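Local coordinates for protein putative S-adenosyl-L-methionine-dependent Methyltransferase (Methanococcus maripaludis, PDB 3DLC) that binds S-adenosylmethionine in a Rossmann-like domain and is a putative methyltransferase, tentatively assigned to the sterol 24-C-methyltransferase type, at residues N35-N38 and I42-G45; R70-S75 and N104-D109; T129-I134 and Q187-E192; K176-E181 and I200-E205. All coordinates share one frame; numbering follows the deposited sequence. Where two conformers were deposited one is given.

How the contacts relate
The four contacts are spread around a Rossmann-like sheet, and contact 2 carries part of the S-adenosylmethionine site. Contacts 2 and 3 have centres about 17 Å apart and are joined where Glu-133 OE1 accepts from Ile-105 N at 2.8 Å. Contact 3 also shares helix 180-193 with contact 4, where Ile-200 packs on Leu-190 and Gln-187; these centres too lie about 17 Å apart. Contact 1 meets contact 4 through Asn-35 and Glu-205. The ligand lies about 11 Å from the side chains of both Phe-131 in contact 3 and Ile-178 in contact 4. Contacts 2 and 4 sit on opposite sides of the chain's centre, their centres about 25 Å apart, and reach the same sheet.

Contact 1 of 4, residues N35-N38 and I42-G45; sequences NIIN and ITAG
Ile-37 and Thr-43 meet where helix 28-40 gives way to the loop that leads into strand 46-50, the helix-to-strand connection that opens the Rossmann-like core of this methyltransferase. Their approach is methyl to methyl: CG2 of Ile-37 lies 4.2 Å from CG2 of Thr-43, with the two side chains crossing at about a right angle. In Ile-37 the CG2 branch stands opposite the backbone N while CG1 turns back beside it (chi1 -69°), which leaves the shorter branch to reach the loop. This is a light contact at the surface; Thr-43 is exposed, and the closest pair of CA atoms, Ile-37 CA and Ile-42 CA, is 6.1 Å apart.

The firmer packing lies one residue back on each segment. Ile-36 is buried, its side chain leading away from the loop to rest on Leu-114 and Val-116 of strand 112-118 and on Tyr-145 of strand 142-148. Ile-42 likewise settles on the sheet, against Phe-67 and Lys-143. Helix end and loop are therefore each held mainly by the strands beneath, and between them the backbone is linked through solvent. One ordered water spans the gap by giving both of its protons to main-chain oxygens, one to Ile-36 O at 2.9 Å and the other to Ile-42 O at 2.8 Å.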
# COMPACT_ATOMS: atom_id res chain seq x y z
N ASN A 35 7.75 -7.11 8.65
CA ASN A 35 7.84 -5.88 9.43
C ASN A 35 6.48 -5.54 10.03
O ASN A 35 6.39 -5.14 11.21
CB ASN A 35 8.32 -4.70 8.59
CG ASN A 35 9.78 -4.79 8.22
OD1 ASN A 35 10.53 -5.55 8.83
ND2 ASN A 35 10.19 -3.97 7.25
N ILE A 36 5.41 -5.68 9.23
CA ILE A 36 4.07 -5.33 9.67
C ILE A 36 3.61 -6.29 10.77
O ILE A 36 3.05 -5.87 11.81
CB ILE A 36 3.10 -5.36 8.47
CG1 ILE A 36 3.44 -4.22 7.50
CG2 ILE A 36 1.64 -5.31 8.93
CD1 ILE A 36 2.83 -4.44 6.10
N ILE A 37 3.82 -7.57 10.56
CA ILE A 37 3.46 -8.58 11.57
C ILE A 37 4.19 -8.31 12.87
O ILE A 37 3.60 -8.36 13.96
CB ILE A 37 3.72 -10.01 11.01
CG1 ILE A 37 2.70 -10.30 9.91
CG2 ILE A 37 3.69 -11.05 12.16
CD1 ILE A 37 3.01 -11.50 9.05
N ASN A 38 5.49 -8.05 12.76
CA ASN A 38 6.30 -7.84 13.96
C ASN A 38 5.92 -6.56 14.67
O ASN A 38 5.95 -6.50 15.90
CB ASN A 38 7.77 -7.79 13.61
CG ASN A 38 8.34 -9.14 13.25
OD1 ASN A 38 7.69 -10.17 13.44
ND2 ASN A 38 9.55 -9.15 12.67
N ILE A 42 -0.67 -8.18 14.82
CA ILE A 42 -1.98 -8.54 14.24
C ILE A 42 -1.71 -9.61 13.21
O ILE A 42 -0.94 -9.39 12.27
CB ILE A 42 -2.73 -7.35 13.61
CG1 ILE A 42 -2.73 -6.10 14.53
CG2 ILE A 42 -4.15 -7.77 13.29
CD1 ILE A 42 -3.07 -4.80 13.79
N THR A 43 -2.29 -10.80 13.41
CA THR A 43 -1.95 -11.97 12.55
C THR A 43 -3.19 -12.62 11.89
O THR A 43 -3.10 -13.63 11.23
CB THR A 43 -1.18 -13.00 13.36
OG1 THR A 43 -1.95 -13.41 14.49
CG2 THR A 43 0.15 -12.44 13.85
N ALA A 44 -4.35 -12.13 12.29
CA ALA A 44 -5.63 -12.61 11.81
C ALA A 44 -6.68 -11.51 11.82
O ALA A 44 -6.44 -10.41 12.33
CB ALA A 44 -6.11 -13.85 12.62
N GLY A 45 -7.85 -11.82 11.33
CA GLY A 45 -8.92 -10.84 11.17
C GLY A 45 -8.93 -10.37 9.72
O GLY A 45 -8.66 -11.16 8.80
O HOH W 1 0.35 -6.87 12.40

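Contact 2 of 4, residues R70-S75 and N104-D109; sequences RALDFS and NIPIED. With SAM (S-adenosylmethionine), chain C.
Strand residues 70-73 and loop 104-109 run past each other in opposite senses, well apart, with Leu-72 CA 8.4 Å from Ile-105 CA, so side chains bridge the gap. Leu-72 points into the loop and spreads its two methyls over neighbouring residues: CD2 lies 4.0 Å from Ile-105 CG2, and CD1 lies 4.0 Å from Pro-106 CD. Pro-106 is the centre of an inverse gamma turn, Ile-107 N bonding back to Ile-105 O at 2.8 Å; Ile-105 and Ile-107 are both buried. Farther out, the extended Arg-70 chain slides past Ile-107, whose CG1 comes near the plane of the guanidinium at its edge; a water that donates to Pro-106 O is held weakly by Arg-70 NH1.

In this Rossmann-like methyltransferase fold the strand ends in an acidic residue that takes the ribose of S-adenosylmethionine. Asp-73 accepts from both hydroxyls, O2' to OD1 at 2.7 Å and O3' to OD2 at 2.6 Å. OD1 also closes an Asx turn, receiving Ser-75 N at 2.9 Å on its anti lone pair, while OD2 is met by Gly-53 N; the carboxylate is thus fixed at both oxygens. Next along, Phe-74 has its CG between backbone N and carbonyl carbon (chi1 80°) and lays a face against the adenine, with C5 of the ligand 3.4 Å above the ring plane, over its centre. Without this ring, as with an alanine here, the adenine would probably lose its aromatic cover on that face and be freer to tilt.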
# COMPACT_ATOMS: atom_id res chain seq x y z
N ARG A 70 -8.38 -8.28 1.56
CA ARG A 70 -9.05 -7.68 0.40
C ARG A 70 -8.05 -6.72 -0.22
O ARG A 70 -7.47 -5.87 0.45
CB ARG A 70 -10.31 -6.94 0.77
CG ARG A 70 -11.39 -7.89 1.18
CD ARG A 70 -12.66 -7.20 1.50
NE ARG A 70 -13.59 -8.13 2.10
CZ ARG A 70 -14.85 -7.84 2.38
NH1 ARG A 70 -15.31 -6.62 2.12
NH2 ARG A 70 -15.64 -8.76 2.92
N ALA A 71 -7.80 -6.94 -1.49
CA ALA A 71 -6.85 -6.18 -2.32
C ALA A 71 -7.63 -5.22 -3.18
O ALA A 71 -8.33 -5.61 -4.11
CB ALA A 71 -6.04 -7.15 -3.16
N LEU A 72 -7.57 -3.94 -2.81
CA LEU A 72 -8.35 -2.89 -3.45
C LEU A 72 -7.48 -2.12 -4.44
O LEU A 72 -6.43 -1.59 -4.09
CB LEU A 72 -8.83 -1.92 -2.36
CG LEU A 72 -9.62 -0.70 -2.84
CD1 LEU A 72 -11.02 -1.10 -3.30
CD2 LEU A 72 -9.75 0.37 -1.76
N ASP A 73 -7.94 -2.02 -5.68
CA ASP A 73 -7.22 -1.23 -6.68
C ASP A 73 -8.22 -0.65 -7.67
O ASP A 73 -9.20 -1.30 -8.02
CB ASP A 73 -6.18 -2.08 -7.39
CG ASP A 73 -5.09 -1.24 -8.03
OD1 ASP A 73 -5.35 -0.57 -9.05
OD2 ASP A 73 -3.95 -1.22 -7.49
N PHE A 74 -7.98 0.57 -8.11
CA PHE A 74 -8.87 1.25 -9.03
C PHE A 74 -8.61 0.95 -10.49
O PHE A 74 -9.39 1.39 -11.33
CB PHE A 74 -8.96 2.78 -8.75
CG PHE A 74 -7.83 3.64 -9.27
CD1 PHE A 74 -6.59 3.14 -9.65
CD2 PHE A 74 -8.03 5.01 -9.33
CE1 PHE A 74 -5.60 4.01 -10.11
CE2 PHE A 74 -7.06 5.86 -9.77
CZ PHE A 74 -5.83 5.37 -10.16
N SER A 75 -7.59 0.15 -10.79
CA SER A 75 -7.24 -0.19 -12.16
C SER A 75 -7.68 -1.60 -12.50
O SER A 75 -7.18 -2.59 -11.93
CB SER A 75 -5.73 -0.06 -12.39
OG SER A 75 -5.40 -0.68 -13.61
N ASN A 104 -13.59 6.25 -2.23
CA ASN A 104 -14.97 5.78 -2.05
C ASN A 104 -14.91 4.27 -1.91
O ASN A 104 -15.25 3.51 -2.80
CB ASN A 104 -15.80 6.24 -3.24
CG ASN A 104 -17.23 5.85 -3.09
OD1 ASN A 104 -17.78 6.06 -2.03
ND2 ASN A 104 -17.85 5.33 -4.15
N ILE A 105 -14.44 3.85 -0.76
CA ILE A 105 -14.11 2.44 -0.56
C ILE A 105 -15.36 1.60 -0.36
O ILE A 105 -16.16 1.91 0.53
CB ILE A 105 -13.17 2.25 0.66
CG1 ILE A 105 -11.91 3.10 0.50
CG2 ILE A 105 -12.82 0.75 0.83
CD1 ILE A 105 -10.95 3.08 1.73
N PRO A 106 -15.54 0.54 -1.15
CA PRO A 106 -16.77 -0.29 -1.07
C PRO A 106 -16.68 -1.34 0.02
O PRO A 106 -16.81 -2.54 -0.21
CB PRO A 106 -16.85 -0.91 -2.46
CG PRO A 106 -15.43 -1.15 -2.81
CD PRO A 106 -14.69 0.09 -2.28
N ILE A 107 -16.43 -0.83 1.22
CA ILE A 107 -16.30 -1.64 2.43
C ILE A 107 -17.04 -0.92 3.55
O ILE A 107 -17.04 0.31 3.62
CB ILE A 107 -14.79 -1.88 2.77
CG1 ILE A 107 -14.11 -2.65 1.63
CG2 ILE A 107 -14.63 -2.60 4.10
CD1 ILE A 107 -12.60 -2.77 1.79
N GLU A 108 -17.69 -1.71 4.40
CA GLU A 108 -18.45 -1.14 5.50
C GLU A 108 -17.59 -0.45 6.55
O GLU A 108 -16.38 -0.67 6.67
CB GLU A 108 -19.36 -2.18 6.18
CG GLU A 108 -18.69 -3.27 6.96
CD GLU A 108 -19.71 -4.26 7.55
OE1 GLU A 108 -20.79 -4.45 6.94
OE2 GLU A 108 -19.45 -4.85 8.61
N ASP A 109 -18.26 0.35 7.34
CA ASP A 109 -17.63 1.05 8.44
C ASP A 109 -17.00 0.07 9.43
O ASP A 109 -17.56 -1.00 9.72
CB ASP A 109 -18.64 1.85 9.26
CG ASP A 109 -19.36 2.94 8.48
OD1 ASP A 109 -19.04 3.26 7.32
OD2 ASP A 109 -20.30 3.51 9.07
N SAM C . 1.09 -2.08 -3.98
CA SAM C . 1.74 -2.66 -5.20
C SAM C . 3.19 -2.95 -4.92
O SAM C . 3.73 -2.40 -3.96
OXT SAM C . 3.79 -3.69 -5.69
CB SAM C . 1.55 -1.73 -6.38
CG SAM C . 2.19 -0.39 -6.27
SD SAM C . 1.85 0.56 -7.77
CE SAM C . 3.33 1.53 -7.69
C5' SAM C . 0.51 1.76 -7.26
C4' SAM C . -0.97 1.27 -7.32
O4' SAM C . -1.99 2.11 -6.69
C3' SAM C . -1.46 0.93 -8.75
O3' SAM C . -1.80 -0.42 -8.79
C2' SAM C . -2.67 1.85 -8.93
O2' SAM C . -3.67 1.41 -9.82
C1' SAM C . -3.16 2.03 -7.48
N9 SAM C . -3.93 3.26 -7.26
C8 SAM C . -3.52 4.54 -7.55
N7 SAM C . -4.45 5.44 -7.13
C5 SAM C . -5.47 4.72 -6.58
C6 SAM C . -6.70 5.08 -6.03
N6 SAM C . -7.18 6.34 -5.98
N1 SAM C . -7.47 4.09 -5.52
C2 SAM C . -7.07 2.77 -5.59
N3 SAM C . -5.91 2.37 -6.19
C4 SAM C . -5.15 3.36 -6.64
O HOH W 2 -15.09 -4.96 -0.68

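Contact 3 of 4, residues T129-I134 and Q187-E192; sequences TAFREI and QNVLDE
Arg-132 NH1 donates to Glu-192 OE1 at 2.9 Å, and Arg-132 NH2 to Glu-192 OE2 at 3.0 Å, an end-on salt bridge with one bond to each oxygen. The grip is not flat. The guanidinium and carboxylate planes are turned 53° apart: OE1 is reached on its syn lone pair, whereas OE2 is met from above the carboxylate plane. A bend at chi2 of Glu-192 (-84°) brings its carboxylate back across to the arginine, and the two side chains cross at about a right angle. Both residues are exposed, so the pair closes the outer rim of the interface.

Beneath it two helices pack on the same Rossmann-like sheet. The short axes of 129-134 and 187-192 come within 9.9 Å and cross at -61°, with Phe-131 directed at the other helix. Its CD1 lies 3.7 Å from Leu-190 CD2, the two side chains crossing at a slant, and from the same side of the ring plane, also obliquely, Val-189 CG1 comes within 4.2 Å of Phe-131 CD2. Ile-134, one turn on in the same helix, sets CD1 over the opposite face of the ring, offset toward its rim. Phe-131 and Leu-190 both continue inward onto Ile-209 and Ile-211 of strand 206-211, and Phe-131 also reaches Ile-146 of strand 142-148.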
# COMPACT_ATOMS: atom_id res chain seq x y z
N THR A 129 -9.86 13.34 1.59
CA THR A 129 -10.96 12.42 1.40
C THR A 129 -10.50 10.97 1.53
O THR A 129 -11.18 10.14 2.15
CB THR A 129 -11.65 12.66 0.05
OG1 THR A 129 -12.21 13.97 0.07
CG2 THR A 129 -12.73 11.62 -0.26
N ALA A 130 -9.35 10.67 0.95
CA ALA A 130 -8.80 9.31 1.02
C ALA A 130 -8.61 8.88 2.47
O ALA A 130 -8.99 7.80 2.86
CB ALA A 130 -7.49 9.23 0.26
N PHE A 131 -7.99 9.75 3.28
CA PHE A 131 -7.75 9.40 4.68
C PHE A 131 -9.00 9.37 5.54
O PHE A 131 -9.07 8.59 6.47
CB PHE A 131 -6.60 10.21 5.27
CG PHE A 131 -5.26 9.62 4.90
CD1 PHE A 131 -4.73 8.56 5.63
CD2 PHE A 131 -4.59 10.02 3.76
CE1 PHE A 131 -3.55 7.96 5.24
CE2 PHE A 131 -3.41 9.42 3.37
CZ PHE A 131 -2.90 8.39 4.12
N ARG A 132 -10.01 10.15 5.21
CA ARG A 132 -11.31 10.00 5.88
C ARG A 132 -11.91 8.64 5.58
O ARG A 132 -12.50 8.01 6.47
CB ARG A 132 -12.26 11.14 5.50
CG ARG A 132 -11.91 12.45 6.23
CD ARG A 132 -12.95 13.54 5.92
NE ARG A 132 -12.87 14.63 6.87
CZ ARG A 132 -12.04 15.64 6.78
NH1 ARG A 132 -11.33 15.85 5.71
NH2 ARG A 132 -11.94 16.49 7.80
N GLU A 133 -11.78 8.19 4.34
CA GLU A 133 -12.30 6.84 3.99
C GLU A 133 -11.53 5.73 4.71
O GLU A 133 -12.10 4.76 5.20
CB GLU A 133 -12.26 6.63 2.46
CG GLU A 133 -13.42 7.26 1.76
CD GLU A 133 -14.70 6.50 2.10
OE1 GLU A 133 -14.93 5.40 1.52
OE2 GLU A 133 -15.44 6.96 2.98
N ILE A 134 -10.21 5.86 4.73
CA ILE A 134 -9.36 4.91 5.44
C ILE A 134 -9.77 4.84 6.90
O ILE A 134 -9.92 3.77 7.48
CB ILE A 134 -7.88 5.29 5.27
CG1 ILE A 134 -7.48 5.00 3.82
CG2 ILE A 134 -6.97 4.57 6.26
CD1 ILE A 134 -6.18 5.68 3.36
N GLN A 187 1.23 14.62 7.98
CA GLN A 187 0.89 15.07 9.32
C GLN A 187 -0.21 16.13 9.17
O GLN A 187 -1.20 16.12 9.91
CB GLN A 187 2.15 15.67 9.98
CG GLN A 187 2.09 16.43 11.20
CD GLN A 187 3.46 17.12 11.46
OE1 GLN A 187 3.56 17.91 12.36
NE2 GLN A 187 4.49 16.79 10.66
N ASN A 188 -0.02 17.06 8.23
CA ASN A 188 -1.02 18.12 8.06
C ASN A 188 -2.39 17.58 7.64
O ASN A 188 -3.43 18.02 8.13
CB ASN A 188 -0.55 19.18 7.08
CG ASN A 188 0.63 19.99 7.60
OD1 ASN A 188 0.90 20.01 8.80
ND2 ASN A 188 1.35 20.64 6.70
N VAL A 189 -2.39 16.56 6.79
CA VAL A 189 -3.64 15.93 6.38
C VAL A 189 -4.36 15.29 7.56
O VAL A 189 -5.57 15.49 7.79
CB VAL A 189 -3.40 14.86 5.28
CG1 VAL A 189 -4.66 14.04 4.98
CG2 VAL A 189 -2.85 15.48 3.99
N LEU A 190 -3.64 14.50 8.34
CA LEU A 190 -4.23 13.80 9.47
C LEU A 190 -4.69 14.80 10.52
O LEU A 190 -5.71 14.61 11.18
CB LEU A 190 -3.25 12.79 10.08
CG LEU A 190 -2.78 11.67 9.12
CD1 LEU A 190 -2.03 10.64 9.93
CD2 LEU A 190 -3.94 11.00 8.34
N ASP A 191 -3.94 15.89 10.68
CA ASP A 191 -4.29 16.89 11.68
C ASP A 191 -5.56 17.64 11.28
O ASP A 191 -6.37 17.99 12.15
CB ASP A 191 -3.12 17.82 11.93
CG ASP A 191 -1.95 17.12 12.62
OD1 ASP A 191 -2.11 16.00 13.15
OD2 ASP A 191 -0.87 17.74 12.63
N GLU A 192 -5.76 17.88 9.99
CA GLU A 192 -7.01 18.54 9.54
C GLU A 192 -8.20 17.62 9.81
O GLU A 192 -9.29 18.10 10.17
CB GLU A 192 -6.94 18.91 8.07
CG GLU A 192 -8.22 19.60 7.53
CD GLU A 192 -9.39 18.69 7.08
OE1 GLU A 192 -9.17 17.62 6.48
OE2 GLU A 192 -10.59 19.07 7.26

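Contact 4 of 4, residues K176-E181 and I200-E205; sequences KNISQE and IILGDE. Unlike the reference sequence in segment 200-205: Gly-203 (reference Glu).
Leu-202 turns CG opposite its backbone N (chi1 175°), and in Ile-178 it is CG2 that takes this place (chi1 -48°), which brings the two branches together: Ile-178 CG2 lies 3.5 Å from Leu-202 CD1, a close apolar contact between obliquely placed side chains. The leucine's other methyl reaches farther along the same segment. Its CD2 lies 3.7 Å from the carbonyl carbon C of Ser-179 and also 3.7 Å from CG of Gln-180, whose side chain crosses that of Leu-202 at about a right angle. The two methyls thus follow the bend of the chain from Ile-178 to Gln-180.

That bend is the short link between helix 170-177 and helix 180-193. Ile-178, the centre of an inverse gamma turn with a weak Ser-179 N to Asn-177 O bond, breaks the first helix; Ser-179 then serves as N-cap of the second, its OG accepting from Glu-181 N at 3.3 Å. Leu-202 belongs to strand 198-203, at an outer edge of the sheet, and so packs the interhelical corner against it. A serine in place of Leu-202 would probably leave CG2 of Ile-178 and CG of Gln-180 without their apolar partner and open a gap beneath the corner. Ile-178 also touches Phe-207 of the neighbouring strand and Phe-122, while Leu-202 reaches Val-183 on the second helix.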
# COMPACT_ATOMS: atom_id res chain seq x y z
N LYS A 176 11.84 12.25 -3.39
CA LYS A 176 10.72 13.10 -2.95
C LYS A 176 9.72 12.27 -2.13
O LYS A 176 9.25 12.73 -1.08
CB LYS A 176 10.01 13.72 -4.14
N ASN A 177 9.41 11.06 -2.55
CA ASN A 177 8.44 10.20 -1.88
C ASN A 177 8.86 9.83 -0.44
O ASN A 177 8.09 9.98 0.50
CB ASN A 177 8.20 8.91 -2.67
CG ASN A 177 7.45 9.14 -3.96
OD1 ASN A 177 6.81 10.16 -4.15
ND2 ASN A 177 7.53 8.18 -4.85
N ILE A 178 10.09 9.35 -0.31
CA ILE A 178 10.56 8.81 0.96
C ILE A 178 11.37 9.89 1.66
O ILE A 178 12.59 9.82 1.75
CB ILE A 178 11.37 7.52 0.75
CG1 ILE A 178 10.65 6.54 -0.19
CG2 ILE A 178 11.68 6.85 2.10
CD1 ILE A 178 9.27 6.11 0.28
N SER A 179 10.68 10.93 2.12
CA SER A 179 11.33 12.02 2.79
C SER A 179 10.42 12.79 3.71
O SER A 179 9.22 12.53 3.81
CB SER A 179 11.90 13.02 1.79
OG SER A 179 10.88 13.77 1.22
N GLN A 180 11.02 13.78 4.39
CA GLN A 180 10.28 14.57 5.36
C GLN A 180 9.25 15.46 4.73
O GLN A 180 8.37 15.97 5.42
CB GLN A 180 11.21 15.30 6.32
CG GLN A 180 11.85 14.32 7.28
CD GLN A 180 12.47 15.05 8.43
OE1 GLN A 180 11.76 15.75 9.18
NE2 GLN A 180 13.80 14.94 8.58
N GLU A 181 9.34 15.67 3.42
CA GLU A 181 8.29 16.44 2.74
C GLU A 181 6.94 15.77 2.95
O GLU A 181 5.93 16.43 3.21
CB GLU A 181 8.57 16.57 1.26
N ILE A 200 3.92 8.77 12.15
CA ILE A 200 4.38 8.80 10.75
C ILE A 200 5.86 8.61 10.86
O ILE A 200 6.54 9.39 11.51
CB ILE A 200 4.00 10.07 10.00
CG1 ILE A 200 2.49 10.27 9.99
CG2 ILE A 200 4.52 10.00 8.59
CD1 ILE A 200 2.03 11.58 9.35
N ILE A 201 6.37 7.56 10.23
CA ILE A 201 7.77 7.15 10.36
C ILE A 201 8.52 7.25 9.05
O ILE A 201 7.95 7.12 7.95
CB ILE A 201 7.94 5.68 10.86
CG1 ILE A 201 7.40 4.67 9.86
CG2 ILE A 201 7.28 5.47 12.26
CD1 ILE A 201 7.73 3.27 10.29
N LEU A 202 9.82 7.47 9.18
CA LEU A 202 10.72 7.52 8.05
C LEU A 202 12.04 6.92 8.50
O LEU A 202 12.65 7.40 9.43
CB LEU A 202 10.88 8.96 7.56
CG LEU A 202 11.87 9.21 6.46
CD1 LEU A 202 11.48 8.54 5.18
CD2 LEU A 202 12.04 10.73 6.29
N GLY A 203 12.45 5.87 7.82
CA GLY A 203 13.70 5.22 8.14
C GLY A 203 14.10 4.24 7.07
O GLY A 203 13.63 4.30 5.95
N ASP A 204 14.97 3.33 7.44
CA ASP A 204 15.52 2.41 6.44
C ASP A 204 14.48 1.50 5.82
O ASP A 204 14.71 0.96 4.75
CB ASP A 204 16.70 1.61 7.02
CG ASP A 204 17.95 2.48 7.25
OD1 ASP A 204 18.09 3.57 6.67
OD2 ASP A 204 18.83 2.04 7.99
N GLU A 205 13.35 1.34 6.47
CA GLU A 205 12.32 0.46 5.94
C GLU A 205 11.35 1.18 5.04
O GLU A 205 10.51 0.58 4.37
CB GLU A 205 11.54 -0.20 7.07
CG GLU A 205 10.68 0.77 7.87
CD GLU A 205 11.33 1.32 9.13
OE1 GLU A 205 12.52 1.79 9.17
OE2 GLU A 205 10.58 1.32 10.13